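Local structure of MHC class I protein (Ginglymostoma cirratum, 6LUP) at residues Phe110-Ser122 and Trp130-Trp144. The protein probably presents peptides to T cells as an MHC class I molecule of the nurse shark, with a peptide bound in its groove. Numbering follows the deposited sequence.
Sequences FVQHAWDSTDFIS and WVTPVTWGEITKNKW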
loop_
_atom_site.group_PDB
_atom_site.type_symbol
_atom_site.label_atom_id
_atom_site.label_comp_id
_atom_site.label_asym_id
_atom_site.label_seq_id
_atom_site.Cartn_x
_atom_site.Cartn_y
_atom_site.Cartn_z
ATOM N N PHE A 110 -14.264 4.415 -9.430
ATOM C CA PHE A 110 -14.712 3.218 -8.734
ATOM C C PHE A 110 -15.058 3.520 -7.289
ATOM O O PHE A 110 -14.486 4.420 -6.675
ATOM C CB PHE A 110 -13.633 2.126 -8.781
ATOM C CG PHE A 110 -12.385 2.464 -8.000
ATOM C CD1 PHE A 110 -11.340 3.170 -8.598
ATOM C CD2 PHE A 110 -12.252 2.076 -6.664
ATOM C CE1 PHE A 110 -10.195 3.481 -7.879
ATOM C CE2 PHE A 110 -11.109 2.390 -5.941
ATOM C CZ PHE A 110 -10.079 3.092 -6.549
ATOM N N VAL A 111 -16.001 2.751 -6.758
ATOM C CA VAL A 111 -16.262 2.709 -5.327
ATOM C C VAL A 111 -16.625 1.266 -4.973
ATOM O O VAL A 111 -17.576 0.701 -5.517
ATOM C CB VAL A 111 -17.312 3.758 -4.860
ATOM C CG1 VAL A 111 -18.613 3.654 -5.642
ATOM C CG2 VAL A 111 -17.566 3.653 -3.363
ATOM N N GLN A 112 -15.826 0.674 -4.088
ATOM C CA GLN A 112 -15.943 -0.736 -3.728
ATOM C C GLN A 112 -15.956 -0.884 -2.217
ATOM O O GLN A 112 -15.141 -0.280 -1.520
ATOM C CB GLN A 112 -14.772 -1.537 -4.302
ATOM C CG GLN A 112 -14.713 -1.587 -5.819
ATOM C CD GLN A 112 -13.326 -1.910 -6.342
ATOM O OE1 GLN A 112 -12.836 -1.261 -7.266
ATOM N NE2 GLN A 112 -12.679 -2.914 -5.749
ATOM N N HIS A 113 -16.886 -1.694 -1.723
ATOM C CA HIS A 113 -17.011 -1.951 -0.295
ATOM C C HIS A 113 -16.741 -3.423 -0.003
ATOM O O HIS A 113 -17.074 -4.301 -0.809
ATOM C CB HIS A 113 -18.411 -1.590 0.199
ATOM C CG HIS A 113 -18.819 -0.178 -0.082
ATOM N ND1 HIS A 113 -19.201 0.695 0.913
ATOM C CD2 HIS A 113 -18.927 0.510 -1.245
ATOM C CE1 HIS A 113 -19.519 1.861 0.376
ATOM N NE2 HIS A 113 -19.361 1.774 -0.931
ATOM N N ALA A 114 -16.134 -3.688 1.152
ATOM C CA ALA A 114 -15.865 -5.056 1.576
ATOM C C ALA A 114 -16.157 -5.283 3.047
ATOM O O ALA A 114 -15.897 -4.424 3.895
ATOM C CB ALA A 114 -14.436 -5.451 1.270
ATOM N N TRP A 115 -16.699 -6.463 3.319
ATOM C CA TRP A 115 -16.967 -6.938 4.665
ATOM C C TRP A 115 -16.051 -8.128 4.929
ATOM O O TRP A 115 -16.003 -9.072 4.135
ATOM C CB TRP A 115 -18.445 -7.317 4.780
ATOM C CG TRP A 115 -18.784 -8.279 5.874
ATOM C CD1 TRP A 115 -19.221 -9.560 5.721
ATOM C CD2 TRP A 115 -18.730 -8.039 7.287
ATOM N NE1 TRP A 115 -19.441 -10.137 6.946
ATOM C CE2 TRP A 115 -19.145 -9.227 7.926
ATOM C CE3 TRP A 115 -18.370 -6.938 8.076
ATOM C CZ2 TRP A 115 -19.213 -9.350 9.314
ATOM C CZ3 TRP A 115 -18.436 -7.062 9.464
ATOM C CH2 TRP A 115 -18.854 -8.260 10.064
ATOM N N ASP A 116 -15.310 -8.060 6.033
ATOM C CA ASP A 116 -14.300 -9.068 6.374
ATOM C C ASP A 116 -13.431 -9.444 5.172
ATOM O O ASP A 116 -13.246 -10.622 4.868
ATOM C CB ASP A 116 -14.949 -10.313 7.002
ATOM C CG ASP A 116 -15.299 -10.120 8.472
ATOM O OD1 ASP A 116 -14.919 -9.087 9.059
ATOM O OD2 ASP A 116 -15.953 -11.012 9.048
ATOM N N SER A 117 -12.917 -8.423 4.494
ATOM C CA SER A 117 -12.006 -8.577 3.351
ATOM C C SER A 117 -12.553 -9.395 2.170
ATOM O O SER A 117 -11.782 -9.943 1.379
ATOM C CB SER A 117 -10.635 -9.100 3.806
ATOM O OG SER A 117 -10.002 -8.176 4.675
ATOM N N THR A 118 -13.879 -9.463 2.052
ATOM C CA THR A 118 -14.530 -10.066 0.884
ATOM C C THR A 118 -15.512 -9.081 0.245
ATOM O O THR A 118 -16.136 -8.277 0.943
ATOM C CB THR A 118 -15.281 -11.373 1.234
ATOM O OG1 THR A 118 -16.273 -11.109 2.230
ATOM C CG2 THR A 118 -14.322 -12.443 1.742
ATOM N N ASP A 119 -15.639 -9.156 -1.081
ATOM C CA ASP A 119 -16.551 -8.296 -1.836
ATOM C C ASP A 119 -17.911 -8.192 -1.168
ATOM O O ASP A 119 -18.548 -9.200 -0.875
ATOM C CB ASP A 119 -16.721 -8.811 -3.266
ATOM C CG ASP A 119 -15.538 -8.483 -4.156
ATOM O OD1 ASP A 119 -14.463 -8.108 -3.639
ATOM O OD2 ASP A 119 -15.687 -8.604 -5.386
ATOM N N PHE A 120 -18.341 -6.966 -0.908
ATOM C CA PHE A 120 -19.649 -6.746 -0.323
ATOM C C PHE A 120 -20.578 -6.089 -1.333
ATOM O O PHE A 120 -21.603 -6.663 -1.700
ATOM C CB PHE A 120 -19.538 -5.924 0.964
ATOM C CG PHE A 120 -20.861 -5.467 1.507
ATOM C CD1 PHE A 120 -21.854 -6.387 1.840
ATOM C CD2 PHE A 120 -21.111 -4.111 1.699
ATOM C CE1 PHE A 120 -23.074 -5.964 2.341
ATOM C CE2 PHE A 120 -22.329 -3.682 2.202
ATOM C CZ PHE A 120 -23.312 -4.609 2.523
ATOM N N ILE A 121 -20.207 -4.896 -1.791
ATOM C CA ILE A 121 -21.012 -4.144 -2.743
ATOM C C ILE A 121 -20.120 -3.158 -3.501
ATOM O O ILE A 121 -19.118 -2.680 -2.967
ATOM C CB ILE A 121 -22.199 -3.437 -2.032
ATOM C CG1 ILE A 121 -23.321 -3.105 -3.022
ATOM C CG2 ILE A 121 -21.738 -2.215 -1.241
ATOM C CD1 ILE A 121 -24.625 -2.698 -2.364
ATOM N N SER A 122 -20.469 -2.880 -4.753
ATOM C CA SER A 122 -19.734 -1.904 -5.559
ATOM C C SER A 122 -20.629 -1.299 -6.636
ATOM O O SER A 122 -21.668 -1.869 -6.973
ATOM C CB SER A 122 -18.477 -2.530 -6.178
ATOM O OG SER A 122 -18.791 -3.664 -6.965
ATOM N N TRP A 130 -25.899 -0.759 -8.381
ATOM C CA TRP A 130 -24.995 -1.391 -7.424
ATOM C C TRP A 130 -24.996 -2.904 -7.591
ATOM O O TRP A 130 -26.048 -3.514 -7.783
ATOM C CB TRP A 130 -25.376 -1.019 -5.993
ATOM C CG TRP A 130 -25.215 0.441 -5.703
ATOM C CD1 TRP A 130 -26.155 1.415 -5.868
ATOM C CD2 TRP A 130 -24.039 1.096 -5.201
ATOM N NE1 TRP A 130 -25.643 2.637 -5.497
ATOM C CE2 TRP A 130 -24.347 2.471 -5.086
ATOM C CE3 TRP A 130 -22.760 0.656 -4.834
ATOM C CZ2 TRP A 130 -23.419 3.411 -4.621
ATOM C CZ3 TRP A 130 -21.837 1.594 -4.371
ATOM C CH2 TRP A 130 -22.174 2.954 -4.269
ATOM N N VAL A 131 -23.810 -3.502 -7.526
ATOM C CA VAL A 131 -23.673 -4.952 -7.653
ATOM C C VAL A 131 -23.167 -5.587 -6.357
ATOM O O VAL A 131 -22.327 -5.018 -5.657
ATOM C CB VAL A 131 -22.801 -5.361 -8.873
ATOM C CG1 VAL A 131 -23.317 -4.706 -10.148
ATOM C CG2 VAL A 131 -21.340 -5.007 -8.662
ATOM N N THR A 132 -23.712 -6.755 -6.034
ATOM C CA THR A 132 -23.330 -7.496 -4.836
ATOM C C THR A 132 -23.305 -9.000 -5.122
ATOM O O THR A 132 -24.295 -9.559 -5.603
ATOM C CB THR A 132 -24.256 -7.185 -3.636
ATOM O OG1 THR A 132 -23.924 -8.035 -2.531
ATOM C CG2 THR A 132 -25.734 -7.377 -3.999
ATOM N N PRO A 133 -22.166 -9.660 -4.843
ATOM C CA PRO A 133 -22.074 -11.102 -5.074
ATOM C C PRO A 133 -22.625 -11.945 -3.915
ATOM O O PRO A 133 -22.592 -13.173 -3.984
ATOM C CB PRO A 133 -20.570 -11.326 -5.230
ATOM C CG PRO A 133 -19.952 -10.271 -4.380
ATOM C CD PRO A 133 -20.878 -9.085 -4.408
ATOM N N VAL A 134 -23.127 -11.294 -2.867
ATOM C CA VAL A 134 -23.581 -11.999 -1.666
ATOM C C VAL A 134 -25.000 -11.614 -1.258
ATOM O O VAL A 134 -25.470 -10.520 -1.571
ATOM C CB VAL A 134 -22.619 -11.797 -0.472
ATOM C CG1 VAL A 134 -21.317 -12.551 -0.697
ATOM C CG2 VAL A 134 -22.359 -10.318 -0.216
ATOM N N THR A 135 -25.665 -12.528 -0.551
ATOM C CA THR A 135 -27.058 -12.346 -0.133
ATOM C C THR A 135 -27.226 -11.223 0.888
ATOM O O THR A 135 -28.240 -10.519 0.875
ATOM C CB THR A 135 -27.663 -13.647 0.446
ATOM O OG1 THR A 135 -26.916 -14.056 1.600
ATOM C CG2 THR A 135 -27.659 -14.771 -0.594
ATOM N N TRP A 136 -26.232 -11.055 1.761
ATOM C CA TRP A 136 -26.286 -10.023 2.803
ATOM C C TRP A 136 -26.024 -8.601 2.280
ATOM O O TRP A 136 -25.978 -7.639 3.056
ATOM C CB TRP A 136 -25.378 -10.368 3.994
ATOM C CG TRP A 136 -23.965 -10.757 3.646
ATOM C CD1 TRP A 136 -22.887 -9.923 3.543
ATOM C CD2 TRP A 136 -23.475 -12.080 3.383
ATOM N NE1 TRP A 136 -21.759 -10.642 3.226
ATOM C CE2 TRP A 136 -22.092 -11.968 3.120
ATOM C CE3 TRP A 136 -24.073 -13.348 3.341
ATOM C CZ2 TRP A 136 -21.293 -13.076 2.819
ATOM C CZ3 TRP A 136 -23.276 -14.453 3.040
ATOM C CH2 TRP A 136 -21.902 -14.306 2.782
ATOM N N GLY A 137 -25.863 -8.482 0.965
ATOM C CA GLY A 137 -25.737 -7.188 0.304
ATOM C C GLY A 137 -26.997 -6.783 -0.441
ATOM O O GLY A 137 -27.193 -5.600 -0.743
ATOM N N GLU A 138 -27.851 -7.764 -0.724
ATOM C CA GLU A 138 -29.060 -7.567 -1.528
ATOM C C GLU A 138 -30.004 -6.519 -0.955
ATOM O O GLU A 138 -30.568 -5.713 -1.697
ATOM C CB GLU A 138 -29.798 -8.893 -1.723
ATOM C CG GLU A 138 -29.090 -9.856 -2.663
ATOM C CD GLU A 138 -29.808 -11.186 -2.809
ATOM O OE1 GLU A 138 -31.015 -11.265 -2.487
ATOM O OE2 GLU A 138 -29.155 -12.156 -3.255
ATOM N N ILE A 139 -30.164 -6.528 0.364
ATOM C CA ILE A 139 -31.046 -5.573 1.033
ATOM C C ILE A 139 -30.498 -4.137 0.975
ATOM O O ILE A 139 -31.271 -3.174 0.938
ATOM C CB ILE A 139 -31.400 -6.028 2.476
ATOM C CG1 ILE A 139 -32.450 -5.107 3.113
ATOM C CG2 ILE A 139 -30.160 -6.147 3.349
ATOM C CD1 ILE A 139 -33.847 -5.271 2.547
ATOM N N THR A 140 -29.172 -4.005 0.941
ATOM C CA THR A 140 -28.516 -2.707 0.763
ATOM C C THR A 140 -28.600 -2.251 -0.699
ATOM O O THR A 140 -28.866 -1.075 -0.974
ATOM C CB THR A 140 -27.049 -2.748 1.246
ATOM O OG1 THR A 140 -27.017 -2.960 2.663
ATOM C CG2 THR A 140 -26.323 -1.445 0.932
ATOM N N LYS A 141 -28.381 -3.188 -1.622
ATOM C CA LYS A 141 -28.459 -2.918 -3.060
ATOM C C LYS A 141 -29.825 -2.363 -3.456
ATOM O O LYS A 141 -29.916 -1.416 -4.242
ATOM C CB LYS A 141 -28.145 -4.184 -3.866
ATOM C CG LYS A 141 -28.398 -4.050 -5.359
ATOM C CD LYS A 141 -28.227 -5.369 -6.094
ATOM C CE LYS A 141 -28.942 -5.352 -7.438
ATOM N NZ LYS A 141 -28.534 -4.220 -8.312
ATOM N N ASN A 142 -30.880 -2.953 -2.901
ATOM C CA ASN A 142 -32.240 -2.525 -3.201
ATOM C C ASN A 142 -32.527 -1.115 -2.700
ATOM O O ASN A 142 -33.248 -0.359 -3.355
ATOM C CB ASN A 142 -33.262 -3.523 -2.653
ATOM C CG ASN A 142 -33.261 -4.846 -3.407
ATOM O OD1 ASN A 142 -33.893 -5.810 -2.977
ATOM N ND2 ASN A 142 -32.556 -4.896 -4.538
ATOM N N LYS A 143 -31.956 -0.766 -1.550
ATOM C CA LYS A 143 -32.075 0.585 -1.003
ATOM C C LYS A 143 -31.266 1.583 -1.826
ATOM O O LYS A 143 -31.752 2.666 -2.157
ATOM C CB LYS A 143 -31.618 0.623 0.455
ATOM C CG LYS A 143 -32.547 -0.100 1.416
ATOM C CD LYS A 143 -31.898 -0.324 2.773
ATOM C CE LYS A 143 -31.976 0.917 3.646
ATOM N NZ LYS A 143 -31.525 0.619 5.035
ATOM N N TRP A 144 -30.038 1.199 -2.163
ATOM C CA TRP A 144 -29.091 2.092 -2.829
ATOM C C TRP A 144 -29.404 2.333 -4.302
ATOM O O TRP A 144 -29.086 3.396 -4.832
ATOM C CB TRP A 144 -27.663 1.580 -2.646
ATOM C CG TRP A 144 -27.097 1.855 -1.275
ATOM C CD1 TRP A 144 -27.791 2.213 -0.152
ATOM C CD2 TRP A 144 -25.724 1.770 -0.884
ATOM N NE1 TRP A 144 -26.935 2.370 0.909
ATOM C CE2 TRP A 144 -25.659 2.103 0.489
ATOM C CE3 TRP A 144 -24.540 1.449 -1.558
ATOM C CZ2 TRP A 144 -24.456 2.125 1.199
ATOM C CZ3 TRP A 144 -23.344 1.469 -0.852
ATOM C CH2 TRP A 144 -23.313 1.804 0.514
#
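Phe120 and Ile121 of the floor meet the chain leading into a groove-wall helix here, in the peptide-binding platform of MHC class I, where strand 118-124 pairs with the outermost strand 129-131 and the chain then turns into helix 135-146. Both residues face His113 on the neighbouring strand, a classic beta bulge, and their side chains go separate ways.

Ile121 can be traced from CB to its tip. Its CB sits beside the Val131 carbonyl, and Ile121 CG1, anti to the backbone N (chi1 -158°), passes 3.4 Å from Val131 O. Ile121 CG2 branches off to Trp144 CZ3 at 4.0 Å, while Ile121 CD1 ends against the helix, 3.9 Å from both Thr140 CG2 and Lys141 N and close to Trp130 CB.

The Phe120 ring reaches the backbone of Trp136 and Gly137 edge-on: Trp136 O lies in its plane, 3.4 Å from Phe120 CE1, and Gly137 CA packs obliquely nearby. That same Trp136 O accepts a hydrogen bond from Arg82, which also binds Thr140 OG1, and an apolar side chain of the bound peptide packs on Phe120.

Trp144 turns its six-membered ring edge toward the face of His113, the planes at 67°. Tyr92 holds His113 ND1 and the peptide backbone takes Trp144 NE1, so each ring has one nitrogen in a hydrogen bond. One face of Trp144 is covered by Thr140 CG2; Trp144 CE3 in turn lies over the Trp130 ring, whose CH2 touches Val111 CG1.

The strands themselves are joined through the Ser122–Val131 hydrogen-bonded pair. Ser122 N gives a somewhat bent bond to Val131 O, whereas Val131 N points almost straight at Ser122 O, 2.7 Å away with an N-H...O angle of 173°.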